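Local coordinates for protein MPT synthase subunit 2 (Burkholderia ambifaria, PDB 7L32) that probably forms the catalytic large subunit of molybdopterin synthase, which transfers sulfur to cyclic pyranopterin monophosphate to make molybdopterin during molybdenum cofactor biosynthesis, at residues A[79-84]-A[155-160]; A[37-42]-A[112-117]; A[10-15]-A[68-73]; A[75-78]-A[83-86]. All blocks are in the same frame, centred on the assembly; numbering follows the deposited sequence. Where two conformers were deposited one is given.

Contact 1: residues A[79-84]-A[155-160]; sequences RRWPGI and ARWGVE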
loop_
_atom_site.group_PDB
_atom_site.type_symbol
_atom_site.label_atom_id
_atom_site.label_comp_id
_atom_site.label_asym_id
_atom_site.label_seq_id
_atom_site.Cartn_x
_atom_site.Cartn_y
_atom_site.Cartn_z
ATOM N N ARG A 79 -4.953 14.145 11.772
ATOM C CA ARG A 79 -5.906 15.254 11.823
ATOM C C ARG A 79 -6.842 15.223 10.616
ATOM O O ARG A 79 -8.035 15.520 10.738
ATOM C CB ARG A 79 -5.152 16.591 11.855
ATOM C CG ARG A 79 -6.035 17.811 12.195
ATOM C CD ARG A 79 -5.335 19.146 11.911
ATOM N NE ARG A 79 -5.080 19.282 10.483
ATOM C CZ ARG A 79 -6.002 19.636 9.594
ATOM N NH1 ARG A 79 -7.241 19.934 9.962
ATOM N NH2 ARG A 79 -5.679 19.681 8.299
ATOM N N ARG A 80 -6.308 14.901 9.442
ATOM C CA ARG A 80 -7.108 14.915 8.219
ATOM C C ARG A 80 -8.030 13.704 8.128
ATOM O O ARG A 80 -9.148 13.815 7.616
ATOM C CB ARG A 80 -6.202 14.959 6.994
ATOM C CG ARG A 80 -5.483 16.302 6.768
ATOM C CD ARG A 80 -4.406 16.176 5.692
ATOM N NE ARG A 80 -3.736 17.454 5.423
ATOM C CZ ARG A 80 -3.759 18.076 4.257
ATOM N NH1 ARG A 80 -4.396 17.558 3.204
ATOM N NH2 ARG A 80 -3.101 19.227 4.123
ATOM N N TRP A 81 -7.580 12.548 8.611
ATOM C CA TRP A 81 -8.353 11.300 8.551
ATOM C C TRP A 81 -8.447 10.752 9.966
ATOM O O TRP A 81 -7.676 9.863 10.358
ATOM C CB TRP A 81 -7.718 10.275 7.599
ATOM C CG TRP A 81 -7.717 10.717 6.157
ATOM C CD1 TRP A 81 -8.764 10.632 5.258
ATOM C CD2 TRP A 81 -6.633 11.343 5.454
ATOM N NE1 TRP A 81 -8.384 11.169 4.048
ATOM C CE2 TRP A 81 -7.082 11.607 4.139
ATOM C CE3 TRP A 81 -5.324 11.713 5.817
ATOM C CZ2 TRP A 81 -6.269 12.227 3.173
ATOM C CZ3 TRP A 81 -4.505 12.320 4.855
ATOM C CH2 TRP A 81 -4.990 12.583 3.550
ATOM N N PRO A 82 -9.368 11.281 10.772
ATOM C CA PRO A 82 -9.510 10.782 12.147
ATOM C C PRO A 82 -9.779 9.282 12.148
ATOM O O PRO A 82 -10.495 8.766 11.286
ATOM C CB PRO A 82 -10.707 11.576 12.690
ATOM C CG PRO A 82 -10.692 12.857 11.881
ATOM C CD PRO A 82 -10.249 12.434 10.503
ATOM N N GLY A 83 -9.148 8.574 13.087
ATOM C CA GLY A 83 -9.341 7.141 13.232
ATOM C C GLY A 83 -8.300 6.265 12.550
ATOM O O GLY A 83 -8.372 5.037 12.680
ATOM N N ILE A 84 -7.369 6.839 11.790
ATOM C CA ILE A 84 -6.304 6.042 11.176
ATOM C C ILE A 84 -5.189 5.834 12.199
ATOM O O ILE A 84 -5.165 6.485 13.251
ATOM C CB ILE A 84 -5.736 6.696 9.904
ATOM C CG1 ILE A 84 -4.996 8.001 10.248
ATOM C CG2 ILE A 84 -6.839 6.941 8.865
ATOM C CD1 ILE A 84 -4.082 8.514 9.116
ATOM N N ALA A 155 -0.711 20.797 -4.579
ATOM C CA ALA A 155 -2.033 21.264 -4.962
ATOM C C ALA A 155 -3.095 20.262 -4.539
ATOM O O ALA A 155 -4.158 20.650 -4.040
ATOM C CB ALA A 155 -2.086 21.519 -6.472
ATOM N N ARG A 156 -2.807 18.965 -4.700
ATOM C CA ARG A 156 -3.777 17.936 -4.345
ATOM C C ARG A 156 -4.162 18.025 -2.877
ATOM O O ARG A 156 -5.335 17.870 -2.525
ATOM C CB ARG A 156 -3.214 16.542 -4.652
ATOM C CG ARG A 156 -4.093 15.421 -4.102
ATOM C CD ARG A 156 -3.581 14.023 -4.483
ATOM N NE ARG A 156 -4.511 12.972 -4.078
ATOM C CZ ARG A 156 -4.252 11.672 -4.173
ATOM N NH1 ARG A 156 -3.089 11.228 -4.623
ATOM N NH2 ARG A 156 -5.178 10.793 -3.801
ATOM N N TRP A 157 -3.192 18.263 -1.998
ATOM C CA TRP A 157 -3.458 18.243 -0.567
ATOM C C TRP A 157 -3.832 19.622 0.001
ATOM O O TRP A 157 -3.936 19.764 1.219
ATOM C CB TRP A 157 -2.277 17.619 0.194
ATOM C CG TRP A 157 -1.895 16.208 -0.283
ATOM C CD1 TRP A 157 -0.677 15.812 -0.780
ATOM C CD2 TRP A 157 -2.742 15.035 -0.327
ATOM N NE1 TRP A 157 -0.714 14.471 -1.119
ATOM C CE2 TRP A 157 -1.962 13.973 -0.845
ATOM C CE3 TRP A 157 -4.080 14.781 0.035
ATOM C CZ2 TRP A 157 -2.476 12.667 -1.025
ATOM C CZ3 TRP A 157 -4.596 13.485 -0.147
ATOM C CH2 TRP A 157 -3.789 12.446 -0.661
ATOM N N GLY A 158 -3.977 20.643 -0.847
ATOM C CA GLY A 158 -4.472 21.954 -0.445
ATOM C C GLY A 158 -3.466 22.902 0.164
ATOM O O GLY A 158 -3.864 23.845 0.855
ATOM N N VAL A 159 -2.179 22.729 -0.119
ATOM C CA VAL A 159 -1.135 23.575 0.451
ATOM C C VAL A 159 -0.423 24.332 -0.668
ATOM O O VAL A 159 -0.375 23.883 -1.818
ATOM C CB VAL A 159 -0.133 22.759 1.303
ATOM C CG1 VAL A 159 -0.861 22.017 2.433
ATOM C CG2 VAL A 159 0.640 21.796 0.444
ATOM N N GLU A 160 0.026 25.542 -0.352
ATOM C CA GLU A 160 0.773 26.346 -1.318
ATOM C C GLU A 160 2.084 26.845 -0.722
ATOM O O GLU A 160 2.132 27.921 -0.125
ATOM C CB GLU A 160 -0.066 27.529 -1.805
#
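The guanidinium of R80 meets the backbone carbonyl of W157 end-on, with both terminal nitrogens directed at a single oxygen. NH1 of R80 lies 3.0 Å from O of W157 and NH2 of R80 3.1 Å from the same oxygen; both bonds are bent, and the acceptor stays close to the guanidinium plane. Arginine suits this place because its side chain, extended from CG to NE, is long enough to span the gap and offers one acceptor an N-H from each terminal nitrogen. Its guanidinium stands almost upright to the W157 ring, the planes 84° apart. Beside it, the rim of the W81 ring points at W157: CH2 of W81 approaches CZ3 of W157 to 3.8 Å, and the indoles are nearly perpendicular. CB of R80 lies over one face of W81, toward its rim, while CG of R156 sits over the centre of the W157 ring. G158 adopts positive phi and closes the last helical turn in a Schellman motif, a conformation glycine accepts readily. E76 of helix 65-80 takes NE of R80 in a salt bridge. Helix 111-128 holds W157 through D123 and F120 and touches W81 at D113 and A116, so it contacts both segments.

Contact 2: residues A[37-42]-A[112-117]; sequences ALACFV and GDAFAS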
loop_
_atom_site.group_PDB
_atom_site.type_symbol
_atom_site.label_atom_id
_atom_site.label_comp_id
_atom_site.label_asym_id
_atom_site.label_seq_id
_atom_site.Cartn_x
_atom_site.Cartn_y
_atom_site.Cartn_z
ATOM N N ALA A 37 -8.432 -2.306 7.284
ATOM C CA ALA A 37 -7.991 -1.926 5.944
ATOM C C ALA A 37 -6.578 -1.389 6.079
ATOM O O ALA A 37 -6.376 -0.392 6.775
ATOM C CB ALA A 37 -8.911 -0.867 5.339
ATOM N N LEU A 38 -5.607 -2.040 5.442
ATOM C CA LEU A 38 -4.202 -1.657 5.617
ATOM C C LEU A 38 -3.584 -1.304 4.270
ATOM O O LEU A 38 -3.593 -2.120 3.348
ATOM C CB LEU A 38 -3.440 -2.801 6.311
ATOM C CG LEU A 38 -1.955 -2.535 6.576
ATOM C CD1 LEU A 38 -1.562 -2.973 7.993
ATOM C CD2 LEU A 38 -1.225 -3.372 5.567
ATOM N N ALA A 39 -3.050 -0.089 4.146
ATOM C CA ALA A 39 -2.333 0.314 2.947
ATOM C C ALA A 39 -0.864 0.501 3.296
ATOM O O ALA A 39 -0.542 1.047 4.358
ATOM C CB ALA A 39 -2.880 1.623 2.364
ATOM N N CYS A 40 0.024 0.062 2.410
ATOM C CA CYS A 40 1.433 0.271 2.695
ATOM C C CYS A 40 2.185 0.657 1.429
ATOM O O CYS A 40 1.722 0.484 0.291
ATOM C CB CYS A 40 2.060 -0.961 3.371
ATOM S SG CYS A 40 1.911 -2.506 2.462
ATOM N N PHE A 41 3.338 1.271 1.662
ATOM C CA PHE A 41 4.210 1.650 0.568
ATOM C C PHE A 41 5.622 1.289 0.985
ATOM O O PHE A 41 6.004 1.539 2.129
ATOM C CB PHE A 41 4.133 3.141 0.211
ATOM C CG PHE A 41 5.079 3.522 -0.917
ATOM C CD1 PHE A 41 4.684 3.397 -2.245
ATOM C CD2 PHE A 41 6.388 3.947 -0.636
ATOM C CE1 PHE A 41 5.562 3.700 -3.282
ATOM C CE2 PHE A 41 7.269 4.268 -1.671
ATOM C CZ PHE A 41 6.864 4.148 -2.984
ATOM N N VAL A 42 6.383 0.691 0.067
ATOM C CA VAL A 42 7.804 0.435 0.278
ATOM C C VAL A 42 8.574 1.007 -0.902
ATOM O O VAL A 42 8.340 0.614 -2.050
ATOM C CB VAL A 42 8.117 -1.063 0.433
ATOM C CG1 VAL A 42 9.626 -1.271 0.593
ATOM C CG2 VAL A 42 7.374 -1.637 1.640
ATOM N N GLY A 112 -10.544 3.615 1.594
ATOM C CA GLY A 112 -10.366 4.975 1.084
ATOM C C GLY A 112 -9.453 5.814 1.963
ATOM O O GLY A 112 -8.505 6.448 1.477
ATOM N N ASP A 113 -9.706 5.794 3.275
ATOM C CA ASP A 113 -8.870 6.549 4.215
ATOM C C ASP A 113 -7.471 5.953 4.330
ATOM O O ASP A 113 -6.484 6.679 4.527
ATOM C CB ASP A 113 -9.525 6.583 5.599
ATOM C CG ASP A 113 -10.745 7.487 5.664
ATOM O OD1 ASP A 113 -11.143 8.106 4.659
ATOM O OD2 ASP A 113 -11.301 7.581 6.766
ATOM N N ALA A 114 -7.361 4.627 4.265
ATOM C CA ALA A 114 -6.045 4.009 4.342
ATOM C C ALA A 114 -5.160 4.434 3.169
ATOM O O ALA A 114 -4.022 4.878 3.371
ATOM C CB ALA A 114 -6.178 2.483 4.414
ATOM N N PHE A 115 -5.668 4.322 1.931
ATOM C CA PHE A 115 -4.882 4.719 0.759
ATOM C C PHE A 115 -4.521 6.205 0.790
ATOM O O PHE A 115 -3.372 6.580 0.531
ATOM C CB PHE A 115 -5.665 4.453 -0.528
ATOM C CG PHE A 115 -5.565 3.049 -1.017
ATOM C CD1 PHE A 115 -4.329 2.520 -1.403
ATOM C CD2 PHE A 115 -6.712 2.274 -1.140
ATOM C CE1 PHE A 115 -4.233 1.210 -1.900
ATOM C CE2 PHE A 115 -6.635 0.976 -1.631
ATOM C CZ PHE A 115 -5.409 0.442 -2.021
ATOM N N ALA A 116 -5.497 7.064 1.069
ATOM C CA ALA A 116 -5.250 8.508 0.996
ATOM C C ALA A 116 -4.198 8.921 2.015
ATOM O O ALA A 116 -3.275 9.693 1.706
ATOM C CB ALA A 116 -6.549 9.283 1.219
ATOM N N SER A 117 -4.327 8.421 3.243
ATOM C CA SER A 117 -3.382 8.817 4.286
ATOM C C SER A 117 -1.987 8.279 3.999
ATOM O O SER A 117 -0.989 8.960 4.271
ATOM C CB SER A 117 -3.875 8.354 5.665
ATOM O OG SER A 117 -4.012 6.933 5.763
#
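A114 is the bump that fits the strand. Its CB projects from the helix into the shallow dip between A37 and A39, lying 3.7 Å from O of A37, 4.0 Å from CB of A39 and 4.4 Å from CB of A37. The fit is reciprocal: CB of A39 presses into the helix surface beside the A114 peptide, 3.6 Å from O of A114, with the F115 ring on its flank, where CD1 of F115 lies 4.1 Å from CB of A39. Single methyl groups suit these positions, because the backbones come very close; the CA atoms of A39 and A114 are only 5.4 Å apart and the segment axes 7.2 Å. F115 starts out from the far side of the helix, but its first torsion (chi1 -83°) sets CG beside its own backbone N and brings the ring back toward the strand. That ring also meets F41 of the second subunit. The carbonyl of A114, buried by this packing, accepts a hydrogen bond from the hydroxyl of T106 on the adjoining strand. L38 and C40 point away from the helix, as alternation along a strand requires. Strand 37-42 pairs antiparallel with a strand of the second subunit, making one sheet continuous through the dimer. The arrangement is a helix laid nearly parallel, at 18°, on the interface strand of a mixed sheet, within the alpha/beta-hammerhead fold of the MoaE family.

Contact 3: residues A[10-15]-A[68-73]; sequences ATIRIQ and KALEKI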
loop_
_atom_site.group_PDB
_atom_site.type_symbol
_atom_site.label_atom_id
_atom_site.label_comp_id
_atom_site.label_asym_id
_atom_site.label_seq_id
_atom_site.Cartn_x
_atom_site.Cartn_y
_atom_site.Cartn_z
ATOM N N ALA A 10 1.218 6.009 16.701
ATOM C CA ALA A 10 2.087 6.647 15.713
ATOM C C ALA A 10 3.556 6.278 15.961
ATOM O O ALA A 10 4.297 7.030 16.585
ATOM C CB ALA A 10 1.894 8.159 15.743
ATOM N N THR A 11 3.954 5.119 15.432
ATOM C CA THR A 11 5.295 4.554 15.591
ATOM C C THR A 11 6.183 4.975 14.423
ATOM O O THR A 11 5.919 4.613 13.271
ATOM C CB THR A 11 5.217 3.034 15.680
ATOM O OG1 THR A 11 4.416 2.670 16.812
ATOM C CG2 THR A 11 6.598 2.439 15.792
ATOM N N ILE A 12 7.215 5.764 14.711
ATOM C CA ILE A 12 8.096 6.330 13.697
ATOM C C ILE A 12 9.529 6.007 14.088
ATOM O O ILE A 12 9.923 6.270 15.226
ATOM C CB ILE A 12 7.897 7.857 13.561
ATOM C CG1 ILE A 12 6.661 8.191 12.722
ATOM C CG2 ILE A 12 9.147 8.515 12.994
ATOM C CD1 ILE A 12 5.348 8.115 13.464
ATOM N N ARG A 13 10.311 5.463 13.148
ATOM C CA ARG A 13 11.679 5.040 13.438
ATOM C C ARG A 13 12.605 5.331 12.266
ATOM O O ARG A 13 12.222 5.174 11.103
ATOM C CB ARG A 13 11.714 3.528 13.725
ATOM C CG ARG A 13 12.506 3.084 14.897
ATOM C CD ARG A 13 12.023 1.701 15.314
ATOM N NE ARG A 13 12.188 0.693 14.273
ATOM C CZ ARG A 13 11.220 -0.113 13.860
ATOM N NH1 ARG A 13 10.001 -0.043 14.367
ATOM N NH2 ARG A 13 11.491 -1.039 12.941
ATOM N N ILE A 14 13.828 5.738 12.583
ATOM C CA ILE A 14 14.926 5.846 11.629
ATOM C C ILE A 14 16.021 4.891 12.088
ATOM O O ILE A 14 16.434 4.937 13.254
ATOM C CB ILE A 14 15.463 7.291 11.537
ATOM C CG1 ILE A 14 14.401 8.211 10.918
ATOM C CG2 ILE A 14 16.754 7.331 10.716
ATOM C CD1 ILE A 14 14.632 9.680 11.201
ATOM N N GLN A 15 16.516 4.053 11.175
ATOM C CA GLN A 15 17.463 3.011 11.554
ATOM C C GLN A 15 18.375 2.689 10.378
ATOM O O GLN A 15 18.053 2.972 9.225
ATOM C CB GLN A 15 16.741 1.739 12.007
ATOM C CG GLN A 15 15.935 1.079 10.873
ATOM C CD GLN A 15 15.028 -0.038 11.369
ATOM O OE1 GLN A 15 14.335 0.113 12.378
ATOM N NE2 GLN A 15 15.044 -1.171 10.672
ATOM N N LYS A 68 11.251 14.123 14.575
ATOM C CA LYS A 68 10.173 15.044 14.927
ATOM C C LYS A 68 9.378 15.473 13.697
ATOM O O LYS A 68 8.152 15.620 13.768
ATOM C CB LYS A 68 10.740 16.255 15.668
ATOM C CG LYS A 68 11.053 15.933 17.121
ATOM C CD LYS A 68 11.659 17.115 17.865
ATOM C CE LYS A 68 12.208 16.682 19.219
ATOM N NZ LYS A 68 13.534 15.989 19.106
ATOM N N ALA A 69 10.052 15.671 12.559
ATOM C CA ALA A 69 9.334 16.004 11.326
ATOM C C ALA A 69 8.425 14.860 10.893
ATOM O O ALA A 69 7.281 15.079 10.453
ATOM C CB ALA A 69 10.333 16.337 10.212
ATOM N N LEU A 70 8.916 13.626 11.006
ATOM C CA LEU A 70 8.081 12.479 10.644
ATOM C C LEU A 70 6.878 12.360 11.578
ATOM O O LEU A 70 5.770 12.011 11.138
ATOM C CB LEU A 70 8.913 11.199 10.661
ATOM C CG LEU A 70 10.047 11.086 9.631
ATOM C CD1 LEU A 70 10.847 9.811 9.869
ATOM C CD2 LEU A 70 9.504 11.135 8.173
ATOM N N GLU A 71 7.080 12.639 12.872
ATOM C CA GLU A 71 5.976 12.614 13.830
ATOM C C GLU A 71 4.933 13.680 13.494
ATOM O O GLU A 71 3.727 13.443 13.631
ATOM C CB GLU A 71 6.516 12.816 15.255
ATOM C CG GLU A 71 7.312 11.618 15.784
ATOM C CD GLU A 71 8.249 11.979 16.939
ATOM O OE1 GLU A 71 8.199 13.134 17.439
ATOM O OE2 GLU A 71 9.050 11.103 17.338
ATOM N N LYS A 72 5.384 14.871 13.085
ATOM C CA LYS A 72 4.470 15.937 12.676
ATOM C C LYS A 72 3.662 15.536 11.444
ATOM O O LYS A 72 2.458 15.826 11.353
ATOM C CB LYS A 72 5.267 17.209 12.391
ATOM C CG LYS A 72 4.493 18.324 11.718
ATOM C CD LYS A 72 5.400 19.561 11.479
ATOM C CE LYS A 72 4.561 20.809 11.170
ATOM N NZ LYS A 72 5.368 22.003 10.767
ATOM N N ILE A 73 4.318 14.890 10.478
ATOM C CA ILE A 73 3.621 14.421 9.273
ATOM C C ILE A 73 2.540 13.409 9.647
ATOM O O ILE A 73 1.390 13.502 9.195
ATOM C CB ILE A 73 4.635 13.823 8.280
ATOM C CG1 ILE A 73 5.535 14.927 7.715
ATOM C CG2 ILE A 73 3.901 13.023 7.158
ATOM C CD1 ILE A 73 6.786 14.396 7.054
#
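OE1 of Q15 is gripped by two nitrogens of R13, two residues earlier on the same strand and so on the same side of it. NE of R13 donates at 2.9 Å to OE1 of Q15, nearly in line with the amide C=O, while NH2 of R13 reaches the same oxygen at 3.1 Å from a direction tilted out of the amide plane. The side-on fork fixes the rotation of the guanidinium, whose NH2 also forms a salt bridge with E24; the amide is held at its other end by NE2 of Q15 bonding to O of D17. With these polar groups gathered on one side, I12 and I14 are left to meet helix 68-73. CG2 of I12, placed opposite the backbone N by a chi1 of -80°, rests 3.6 Å from CB of L70 and 3.8 Å from CD1 of L70. CD1 of I14 reaches that same leucine methyl at 4.0 Å, so CD1 of L70 is shared by the two isoleucines. Beta-branched residues favour the extended backbone, and leucine favours the helix, so each suits its place. More loosely, the aliphatic part of E71 borders I12 where the contact opens outward. Strand 11-15 and the helix run at 150° to each other, their axes 8.6 Å apart. The strand is an edge of the mixed sheet, paired parallel with 85-91, and beyond L70 lies L125 of helix 111-128.

Contact 4: residues A[75-78]-A[83-86]; sequences AEAG and GIDV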
loop_
_atom_site.group_PDB
_atom_site.type_symbol
_atom_site.label_atom_id
_atom_site.label_comp_id
_atom_site.label_asym_id
_atom_site.label_seq_id
_atom_site.Cartn_x
_atom_site.Cartn_y
_atom_site.Cartn_z
ATOM N N ALA A 75 1.064 13.003 12.538
ATOM C CA ALA A 75 0.020 13.684 13.299
ATOM C C ALA A 75 -0.943 14.435 12.379
ATOM O O ALA A 75 -2.161 14.422 12.600
ATOM C CB ALA A 75 0.647 14.646 14.323
ATOM N N GLU A 76 -0.412 15.106 11.351
ATOM C CA GLU A 76 -1.264 15.804 10.382
ATOM C C GLU A 76 -2.129 14.829 9.584
ATOM O O GLU A 76 -3.305 15.117 9.319
ATOM C CB GLU A 76 -0.416 16.665 9.441
ATOM C CG GLU A 76 -1.191 17.298 8.269
ATOM C CD GLU A 76 -2.269 18.311 8.701
ATOM O OE1 GLU A 76 -2.344 18.719 9.891
ATOM O OE2 GLU A 76 -3.058 18.714 7.830
ATOM N N ALA A 77 -1.578 13.670 9.201
ATOM C CA ALA A 77 -2.419 12.644 8.580
ATOM C C ALA A 77 -3.568 12.257 9.500
ATOM O O ALA A 77 -4.706 12.083 9.045
ATOM C CB ALA A 77 -1.597 11.400 8.214
ATOM N N GLY A 78 -3.284 12.104 10.803
ATOM C CA GLY A 78 -4.335 11.780 11.750
ATOM C C GLY A 78 -5.368 12.881 11.917
ATOM O O GLY A 78 -6.537 12.599 12.212
ATOM N N GLY A 83 -9.148 8.574 13.087
ATOM C CA GLY A 83 -9.341 7.141 13.232
ATOM C C GLY A 83 -8.300 6.265 12.550
ATOM O O GLY A 83 -8.372 5.037 12.680
ATOM N N ILE A 84 -7.369 6.839 11.790
ATOM C CA ILE A 84 -6.304 6.042 11.176
ATOM C C ILE A 84 -5.189 5.834 12.199
ATOM O O ILE A 84 -5.165 6.485 13.251
ATOM C CB ILE A 84 -5.736 6.696 9.904
ATOM C CG1 ILE A 84 -4.996 8.001 10.248
ATOM C CG2 ILE A 84 -6.839 6.941 8.865
ATOM C CD1 ILE A 84 -4.082 8.514 9.116
ATOM N N ASP A 85 -4.281 4.909 11.916
ATOM C CA ASP A 85 -2.998 4.821 12.609
ATOM C C ASP A 85 -1.934 4.668 11.535
ATOM O O ASP A 85 -2.224 4.200 10.417
ATOM C CB ASP A 85 -2.944 3.651 13.618
ATOM C CG ASP A 85 -1.851 3.818 14.679
ATOM O OD1 ASP A 85 -1.194 4.894 14.718
ATOM O OD2 ASP A 85 -1.653 2.867 15.476
ATOM N N VAL A 86 -0.710 5.112 11.862
ATOM C CA VAL A 86 0.376 5.300 10.900
ATOM C C VAL A 86 1.656 4.707 11.473
ATOM O O VAL A 86 1.992 4.959 12.636
ATOM C CB VAL A 86 0.627 6.802 10.598
ATOM C CG1 VAL A 86 1.789 6.973 9.591
ATOM C CG2 VAL A 86 -0.631 7.512 10.139
HETATM O O HOH W 1 -6.260 9.456 13.719
#
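The CD1 methyl of I84 is pressed against the last turns of the helix, 3.6 Å from O of A77, 3.9 Å from CB of A77 and 4.0 Å from N of G78. It gets there because chi1 of 67° puts CG1 between the backbone N and the carbonyl carbon, and a nearly extended chi2 carries the methyl on toward the helix. CG1 of I84 lies 4.1 Å from CA of G78. A77 shows a single methyl to the strand, small enough for a close approach; CG2 of V86 touches it more loosely, at 4.4 Å from CB of A77. I84, just before strand 85-91, and V86 within it turn apolar side chains to the helix, as suits residues packed between helix and sheet. A water bridges the backbones beside this patch. It donates to O of I84 at 3.2 Å, while its bonds to O of G78 and N of G83 are weak. In the next shell, the type II turn from W81 to I84 sets where the isoleucine begins. G83 takes the turn position with positive phi, where a side chain would jam against the preceding carbonyl. D85 faces away from the helix. Its OD1, met from above the carboxylate plane, accepts from N of V86 at 2.9 Å, while OD2 accepts from N32. Helix 65-80 thus turns tightly into strand 85-91 and folds back on it. I84 also packs on S117 and A77 on F120 and V121, all of helix 111-128, with A108 and T106 of strand 100-108 alongside.

Three of the contacts use helix 65-80 in succession: contact 3 near its start, contact 4 near its end and contact 1 at its last turn and the loop that follows. Contacts 2, 3 and 4 all reach the mixed sheet, contacts 2 and 3 at the strands outermost within this chain, the contact centres about 17 Å apart. Contacts 1 and 4 share G83 and I84, and their centres are about 10 Å apart. S117 in contact 2 touches both W81 and I84, so helix 111-128 joins contacts 1, 2 and 4. Along the chain, contact 3 closes before contacts 4 and 1 open, while contact 2 crosses contacts 3 and 1, bringing distant segments together.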